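Local coordinates for methyltransferase (Pyrococcus horikoshii, PDB 1IXK), which probably methylates carbon 5 of cytidine in tRNA, using S-adenosyl-L-methionine as the methyl donor, at residues V151-N154 against R155-T159; F174-S177 against S178-G182; R295-P299 against D300-T304. All coordinates share one frame; numbering follows the deposited sequence.

Contact 1. Residues V151-N154 against R155-T159; sequences VDEN and RLRET
R155 meets D152 through its backbone first. R155 N donates to D152 OD1 at 2.9 Å, with an N-H...O angle of 164°. This bond caps the start of helix 153-166, and D152 is the N-cap residue. The amide comes at OD1 from above the carboxylate plane, 54° out of it. D152 carries CG anti to its own nitrogen (chi1 -173°), which turns the carboxylate onto the first turn of the helix. The R155 side chain bends at chi3 and passes back across D152 CB, which lies 3.8 Å from R155 NH2. The charged end finds its main partner outside these residues, in a salt bridge from NH2 to OD1 of D150. D150 is predicted to bind S-adenosyl-L-methionine, and D152 N also donates to D150 OD1. R155 may therefore be a second-shell residue that holds the D150 carboxylate.

L156 N bonds to D152 O at 2.9 Å. The L156 methyl CD2 lies 3.9 Å from E153 OE2. Here the helix opens within a beta-alpha-beta unit: strand 145-149, helix 153-166, strand 171-174. The unit belongs to the Rossmann-like fold of class I methyltransferases.

R157 N continues the helical bonding to E153 O at 2.8 Å. Its extended side chain places one face of the guanidinium over E153 CG, which is 3.6 Å from R157 CZ. The charges of this pair stay apart. E153 OE2 is 4.4 Å from R157 NE and well out of the guanidinium plane, so no N-H points at it. N154 OD1 sits at the guanidinium edge, 3.4 Å from R157 NH1.

E158 meets N154 through the backbone, with E158 N donating to N154 O.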
loop_
_atom_site.group_PDB
_atom_site.type_symbol
_atom_site.label_atom_id
_atom_site.label_comp_id
_atom_site.label_asym_id
_atom_site.label_seq_id
_atom_site.Cartn_x
_atom_site.Cartn_y
_atom_site.Cartn_z
ATOM N N VAL A 151 -6.088 13.557 -10.694
ATOM C CA VAL A 151 -7.050 14.169 -11.609
ATOM C C VAL A 151 -7.982 15.138 -10.881
ATOM O O VAL A 151 -8.697 15.917 -11.513
ATOM C CB VAL A 151 -7.908 13.098 -12.318
ATOM C CG1 VAL A 151 -7.007 12.150 -13.112
ATOM C CG2 VAL A 151 -8.729 12.322 -11.291
ATOM N N ASP A 152 -7.961 15.087 -9.553
ATOM C CA ASP A 152 -8.812 15.941 -8.719
ATOM C C ASP A 152 -8.017 17.141 -8.221
ATOM O O ASP A 152 -7.215 17.015 -7.299
ATOM C CB ASP A 152 -9.327 15.138 -7.519
ATOM C CG ASP A 152 -10.360 15.899 -6.700
ATOM O OD1 ASP A 152 -10.150 17.095 -6.422
ATOM O OD2 ASP A 152 -11.381 15.289 -6.320
ATOM N N GLU A 153 -8.254 18.308 -8.814
ATOM C CA GLU A 153 -7.527 19.514 -8.424
ATOM C C GLU A 153 -7.693 19.904 -6.957
ATOM O O GLU A 153 -6.733 20.336 -6.317
ATOM C CB GLU A 153 -7.935 20.702 -9.296
ATOM C CG GLU A 153 -7.024 21.919 -9.108
ATOM C CD GLU A 153 -5.628 21.687 -9.673
ATOM O OE1 GLU A 153 -5.509 21.558 -10.908
ATOM O OE2 GLU A 153 -4.651 21.626 -8.889
ATOM N N ASN A 154 -8.905 19.765 -6.425
ATOM C CA ASN A 154 -9.152 20.116 -5.033
ATOM C C ASN A 154 -8.310 19.254 -4.105
ATOM O O ASN A 154 -7.724 19.746 -3.144
ATOM C CB ASN A 154 -10.632 19.942 -4.684
ATOM C CG ASN A 154 -11.529 20.862 -5.485
ATOM O OD1 ASN A 154 -11.301 22.070 -5.546
ATOM N ND2 ASN A 154 -12.560 20.294 -6.100
ATOM N N ARG A 155 -8.254 17.964 -4.404
ATOM C CA ARG A 155 -7.481 17.030 -3.601
ATOM C C ARG A 155 -5.996 17.339 -3.760
ATOM O O ARG A 155 -5.233 17.292 -2.792
ATOM C CB ARG A 155 -7.780 15.600 -4.051
ATOM C CG ARG A 155 -7.207 14.518 -3.154
ATOM C CD ARG A 155 -7.883 13.188 -3.450
ATOM N NE ARG A 155 -7.762 12.817 -4.857
ATOM C CZ ARG A 155 -8.420 11.812 -5.421
ATOM N NH1 ARG A 155 -9.248 11.075 -4.695
ATOM N NH2 ARG A 155 -8.251 11.542 -6.709
ATOM N N LEU A 156 -5.594 17.666 -4.984
ATOM C CA LEU A 156 -4.201 17.989 -5.264
ATOM C C LEU A 156 -3.802 19.221 -4.456
ATOM O O LEU A 156 -2.695 19.292 -3.924
ATOM C CB LEU A 156 -4.009 18.238 -6.766
ATOM C CG LEU A 156 -2.573 18.351 -7.285
ATOM C CD1 LEU A 156 -2.564 18.198 -8.806
ATOM C CD2 LEU A 156 -1.970 19.693 -6.869
ATOM N N ARG A 157 -4.708 20.190 -4.363
ATOM C CA ARG A 157 -4.442 21.401 -3.598
ATOM C C ARG A 157 -4.261 21.068 -2.123
ATOM O O ARG A 157 -3.392 21.623 -1.452
ATOM C CB ARG A 157 -5.594 22.394 -3.758
ATOM C CG ARG A 157 -5.618 23.087 -5.098
ATOM C CD ARG A 157 -6.949 23.776 -5.330
ATOM N NE ARG A 157 -6.950 24.546 -6.569
ATOM C CZ ARG A 157 -8.047 24.839 -7.258
ATOM N NH1 ARG A 157 -9.228 24.416 -6.824
ATOM N NH2 ARG A 157 -7.965 25.554 -8.373
ATOM N N GLU A 158 -5.095 20.162 -1.627
ATOM C CA GLU A 158 -5.044 19.733 -0.237
ATOM C C GLU A 158 -3.705 19.062 0.040
ATOM O O GLU A 158 -3.054 19.337 1.050
ATOM C CB GLU A 158 -6.185 18.751 0.041
ATOM C CG GLU A 158 -6.056 17.957 1.332
ATOM C CD GLU A 158 -7.143 16.900 1.477
ATOM O OE1 GLU A 158 -7.295 16.065 0.557
ATOM O OE2 GLU A 158 -7.846 16.898 2.511
ATOM N N THR A 159 -3.301 18.179 -0.868
ATOM C CA THR A 159 -2.043 17.461 -0.728
ATOM C C THR A 159 -0.856 18.413 -0.700
ATOM O O THR A 159 0.072 18.230 0.086
ATOM C CB THR A 159 -1.860 16.452 -1.871
ATOM O OG1 THR A 159 -2.895 15.467 -1.793
ATOM C CG2 THR A 159 -0.507 15.753 -1.765
#

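Contact 2. Residues F174-S177 against S178-G182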
loop_
_atom_site.group_PDB
_atom_site.type_symbol
_atom_site.label_atom_id
_atom_site.label_comp_id
_atom_site.label_asym_id
_atom_site.label_seq_id
_atom_site.Cartn_x
_atom_site.Cartn_y
_atom_site.Cartn_z
ATOM N N PHE A 174 1.199 16.811 -10.713
ATOM C CA PHE A 174 0.573 17.109 -11.995
ATOM C C PHE A 174 -0.924 16.838 -11.942
ATOM O O PHE A 174 -1.366 15.864 -11.334
ATOM C CB PHE A 174 1.189 16.260 -13.109
ATOM C CG PHE A 174 2.625 16.576 -13.392
ATOM C CD1 PHE A 174 3.087 17.888 -13.349
ATOM C CD2 PHE A 174 3.511 15.563 -13.745
ATOM C CE1 PHE A 174 4.408 18.190 -13.656
ATOM C CE2 PHE A 174 4.837 15.855 -14.053
ATOM C CZ PHE A 174 5.285 17.172 -14.009
ATOM N N HIS A 175 -1.700 17.698 -12.590
ATOM C CA HIS A 175 -3.146 17.535 -12.626
ATOM C C HIS A 175 -3.456 16.693 -13.853
ATOM O O HIS A 175 -3.819 17.220 -14.906
ATOM C CB HIS A 175 -3.841 18.891 -12.755
ATOM C CG HIS A 175 -5.333 18.802 -12.708
ATOM N ND1 HIS A 175 -6.154 19.743 -13.289
ATOM C CD2 HIS A 175 -6.151 17.886 -12.139
ATOM C CE1 HIS A 175 -7.417 19.407 -13.084
ATOM N NE2 HIS A 175 -7.442 18.284 -12.389
ATOM N N SER A 176 -3.296 15.384 -13.709
ATOM C CA SER A 176 -3.522 14.446 -14.797
ATOM C C SER A 176 -3.519 13.041 -14.202
ATOM O O SER A 176 -3.254 12.869 -13.013
ATOM C CB SER A 176 -2.394 14.585 -15.829
ATOM O OG SER A 176 -2.466 13.600 -16.849
ATOM N N SER A 177 -3.827 12.044 -15.028
ATOM C CA SER A 177 -3.826 10.653 -14.585
ATOM C C SER A 177 -2.411 10.108 -14.751
ATOM O O SER A 177 -1.709 10.476 -15.691
ATOM C CB SER A 177 -4.795 9.830 -15.441
ATOM O OG SER A 177 -4.586 8.445 -15.245
ATOM N N SER A 178 -1.989 9.228 -13.850
ATOM C CA SER A 178 -0.645 8.668 -13.946
ATOM C C SER A 178 -0.474 7.834 -15.216
ATOM O O SER A 178 0.644 7.471 -15.580
ATOM C CB SER A 178 -0.320 7.818 -12.711
ATOM O OG SER A 178 -1.257 6.774 -12.539
ATOM N N LEU A 179 -1.579 7.530 -15.889
ATOM C CA LEU A 179 -1.507 6.754 -17.124
ATOM C C LEU A 179 -0.798 7.540 -18.226
ATOM O O LEU A 179 -0.353 6.962 -19.215
ATOM C CB LEU A 179 -2.908 6.348 -17.591
ATOM C CG LEU A 179 -3.559 5.180 -16.840
ATOM C CD1 LEU A 179 -4.976 4.965 -17.347
ATOM C CD2 LEU A 179 -2.735 3.921 -17.038
ATOM N N HIS A 180 -0.688 8.856 -18.044
ATOM C CA HIS A 180 -0.025 9.724 -19.016
ATOM C C HIS A 180 1.450 9.909 -18.670
ATOM O O HIS A 180 2.140 10.727 -19.280
ATOM C CB HIS A 180 -0.694 11.105 -19.041
ATOM C CG HIS A 180 -2.134 11.076 -19.444
ATOM N ND1 HIS A 180 -2.545 10.741 -20.716
ATOM C CD2 HIS A 180 -3.262 11.341 -18.742
ATOM C CE1 HIS A 180 -3.864 10.803 -20.779
ATOM N NE2 HIS A 180 -4.323 11.164 -19.595
ATOM N N ILE A 181 1.932 9.152 -17.692
ATOM C CA ILE A 181 3.319 9.271 -17.256
ATOM C C ILE A 181 4.312 9.168 -18.419
ATOM O O ILE A 181 5.348 9.830 -18.418
ATOM C CB ILE A 181 3.637 8.216 -16.165
ATOM C CG1 ILE A 181 4.971 8.544 -15.490
ATOM C CG2 ILE A 181 3.651 6.817 -16.771
ATOM C CD1 ILE A 181 5.207 7.769 -14.202
ATOM N N GLY A 182 3.981 8.367 -19.427
ATOM C CA GLY A 182 4.868 8.223 -20.568
ATOM C C GLY A 182 5.092 9.495 -21.372
ATOM O O GLY A 182 6.108 9.633 -22.054
#
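S177 receives two hydrogen bonds from the residues that follow it. H180 N donates to S177 O at 3.0 Å, with an N-H...O angle of 168°. L179 N donates to the side chain, S177 OG, at 3.2 Å and almost as straight. With OG anti to the S177 nitrogen (chi1 166°), the hydroxyl oxygen lies beside the carbonyl carbon and faces the amide of L179. The carbonyl and the hydroxyl of one serine thus hold two successive amides of the turn. S177 O also accepts a weak bond from S176 OG at 3.4 Å.

The same S176 OG rests against the imidazole of H180. It lies 3.1 Å from H180 CD2 and meets the ring obliquely. S177 CB touches the same ring carbon, H180 CD2, at 3.9 Å. L179 CB lies 3.6 Å from S177 OG. S178 OG forms a hydrogen bond with M125 O, while the L179 side chain packs on L228 and K231 of helix 215-235. I181 packs on F149 and V235.

Just before the turn, H175 is the centre of an inverse gamma turn, closed by a weak bond from S176 N to F174 O. S177 OG and L179 N form an ST turn, and the S177 O to H180 N bond opens the 3-10 turns of 178-182. The segment begins the link from strand 171-174 to strand 188-194 in the Rossmann-like methyltransferase fold.

Contact 3. Residues R295-P299 against D300-T304; sequences RRLYP and DVHET
The H302 ring is covered by L297 on one face. L297 CD2 stands 3.6 Å from the ring centroid and only 10° off the normal, a CH-pi contact. V301 CB lies farther out over the opposite face, toward the rim. At the ring edge, Y298 N donates to H302 ND1 at 2.9 Å, with the donor 18° out of the ring plane. H302 has CG anti to its carbonyl carbon (chi1 -54°), which brings ND1 back to the Y298 amide. The Y298 ring stands nearly perpendicular to the D300 carboxylate, and D300 OD1 lies 3.1 Å from Y298 CB. Both polar ends look to the N-terminal part of the chain: Y298 OH bonds to W28, and D300 OD2 pairs with R31.

Y298 O takes two backbone bonds, from H302 N at 2.8 Å and from V301 N at 3.2 Å. The first closes an alpha-turn. The turn lies in the connection between antiparallel strands 295-297 and 307-314. With an alanine at H302, the Y298 amide would probably lose its acceptor and L297 CD2 the ring it packs on.

P299 CA makes a CH...O contact with T304 O at 3.1 Å. That carbonyl is buried and has no hydrogen-bond partner. T304 OG1, which has its hydrogen bond just beyond these segments, lies 3.5 Å from L297 CB.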
loop_
_atom_site.group_PDB
_atom_site.type_symbol
_atom_site.label_atom_id
_atom_site.label_comp_id
_atom_site.label_asym_id
_atom_site.label_seq_id
_atom_site.Cartn_x
_atom_site.Cartn_y
_atom_site.Cartn_z
ATOM N N ARG A 295 4.134 -10.721 -1.096
ATOM C CA ARG A 295 3.589 -10.923 0.245
ATOM C C ARG A 295 2.146 -10.471 0.398
ATOM O O ARG A 295 1.644 -9.673 -0.383
ATOM C CB ARG A 295 4.425 -10.153 1.275
ATOM C CG ARG A 295 5.927 -10.203 1.045
ATOM C CD ARG A 295 6.436 -11.625 1.003
ATOM N NE ARG A 295 6.331 -12.300 2.291
ATOM C CZ ARG A 295 6.634 -13.581 2.481
ATOM N NH1 ARG A 295 7.056 -14.317 1.465
ATOM N NH2 ARG A 295 6.517 -14.127 3.683
ATOM N N ARG A 296 1.495 -10.994 1.428
ATOM C CA ARG A 296 0.121 -10.639 1.754
ATOM C C ARG A 296 0.006 -10.400 3.252
ATOM O O ARG A 296 0.635 -11.099 4.056
ATOM C CB ARG A 296 -0.844 -11.768 1.382
ATOM C CG ARG A 296 -1.335 -11.748 -0.056
ATOM C CD ARG A 296 -2.250 -12.942 -0.304
ATOM N NE ARG A 296 -2.841 -12.931 -1.639
ATOM C CZ ARG A 296 -4.121 -12.680 -1.885
ATOM N NH1 ARG A 296 -4.950 -12.412 -0.883
ATOM N NH2 ARG A 296 -4.580 -12.715 -3.130
ATOM N N LEU A 297 -0.802 -9.411 3.617
ATOM C CA LEU A 297 -1.065 -9.105 5.015
ATOM C C LEU A 297 -2.537 -9.445 5.192
ATOM O O LEU A 297 -3.364 -9.119 4.336
ATOM C CB LEU A 297 -0.830 -7.623 5.318
ATOM C CG LEU A 297 0.609 -7.112 5.249
ATOM C CD1 LEU A 297 0.628 -5.620 5.568
ATOM C CD2 LEU A 297 1.485 -7.883 6.233
ATOM N N TYR A 298 -2.856 -10.113 6.293
ATOM C CA TYR A 298 -4.228 -10.519 6.575
ATOM C C TYR A 298 -4.745 -9.856 7.843
ATOM O O TYR A 298 -4.025 -9.743 8.836
ATOM C CB TYR A 298 -4.289 -12.037 6.724
ATOM C CG TYR A 298 -4.051 -12.785 5.435
ATOM C CD1 TYR A 298 -5.040 -12.848 4.453
ATOM C CD2 TYR A 298 -2.840 -13.442 5.199
ATOM C CE1 TYR A 298 -4.838 -13.547 3.274
ATOM C CE2 TYR A 298 -2.626 -14.145 4.017
ATOM C CZ TYR A 298 -3.632 -14.196 3.061
ATOM O OH TYR A 298 -3.444 -14.910 1.901
ATOM N N PRO A 299 -6.011 -9.421 7.830
ATOM C CA PRO A 299 -6.608 -8.764 8.993
ATOM C C PRO A 299 -6.712 -9.642 10.235
ATOM O O PRO A 299 -6.845 -9.128 11.338
ATOM C CB PRO A 299 -7.975 -8.320 8.474
ATOM C CG PRO A 299 -8.301 -9.369 7.460
ATOM C CD PRO A 299 -6.989 -9.541 6.735
ATOM N N ASP A 300 -6.639 -10.958 10.063
ATOM C CA ASP A 300 -6.745 -11.851 11.210
ATOM C C ASP A 300 -5.423 -12.064 11.942
ATOM O O ASP A 300 -5.406 -12.598 13.051
ATOM C CB ASP A 300 -7.351 -13.200 10.788
ATOM C CG ASP A 300 -6.446 -14.002 9.871
ATOM O OD1 ASP A 300 -5.668 -13.394 9.103
ATOM O OD2 ASP A 300 -6.532 -15.250 9.907
ATOM N N VAL A 301 -4.317 -11.637 11.341
ATOM C CA VAL A 301 -3.024 -11.796 11.995
ATOM C C VAL A 301 -2.186 -10.516 12.037
ATOM O O VAL A 301 -1.398 -10.322 12.957
ATOM C CB VAL A 301 -2.175 -12.919 11.327
ATOM C CG1 VAL A 301 -2.911 -14.247 11.396
ATOM C CG2 VAL A 301 -1.883 -12.570 9.894
ATOM N N HIS A 302 -2.362 -9.635 11.058
ATOM C CA HIS A 302 -1.560 -8.415 11.013
ATOM C C HIS A 302 -2.260 -7.133 11.447
ATOM O O HIS A 302 -1.649 -6.062 11.439
ATOM C CB HIS A 302 -0.990 -8.214 9.607
ATOM C CG HIS A 302 -0.219 -9.391 9.097
ATOM N ND1 HIS A 302 -0.756 -10.309 8.222
ATOM C CD2 HIS A 302 1.045 -9.805 9.353
ATOM C CE1 HIS A 302 0.146 -11.241 7.959
ATOM N NE2 HIS A 302 1.246 -10.958 8.632
ATOM N N GLU A 303 -3.534 -7.236 11.812
ATOM C CA GLU A 303 -4.291 -6.064 12.244
ATOM C C GLU A 303 -4.271 -4.945 11.205
ATOM O O GLU A 303 -4.151 -3.771 11.546
ATOM C CB GLU A 303 -3.739 -5.536 13.572
ATOM C CG GLU A 303 -3.832 -6.533 14.718
ATOM C CD GLU A 303 -3.499 -5.914 16.066
ATOM O OE1 GLU A 303 -3.547 -6.646 17.078
ATOM O OE2 GLU A 303 -3.196 -4.701 16.117
ATOM N N THR A 304 -4.382 -5.319 9.936
ATOM C CA THR A 304 -4.399 -4.360 8.836
ATOM C C THR A 304 -5.522 -4.818 7.920
ATOM O O THR A 304 -6.179 -5.816 8.198
ATOM C CB THR A 304 -3.088 -4.402 8.014
ATOM O OG1 THR A 304 -2.960 -5.690 7.396
ATOM C CG2 THR A 304 -1.877 -4.157 8.903
#

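Contacts 1 and 2 are neighbours, with centres 14 Å apart. They lie at the C-terminal ends of the adjacent parallel strands 145-149 and 171-174. V151 O and H175 NE2, 2.8 Å apart, form a probable hydrogen bond between them, and L156 CD1 packs on F174 O. Contact 1 is the closer to the predicted S-adenosyl-L-methionine site: the R155 side chain is about 4 Å from that of A128. S178 in contact 2 is about 7 Å from A127, side chain to side chain. Contact 3 lies across the chain's centre, about 31 Å from both others, centre to centre. Its T304 side chain is about 8 Å from that of C247, the predicted nucleophile.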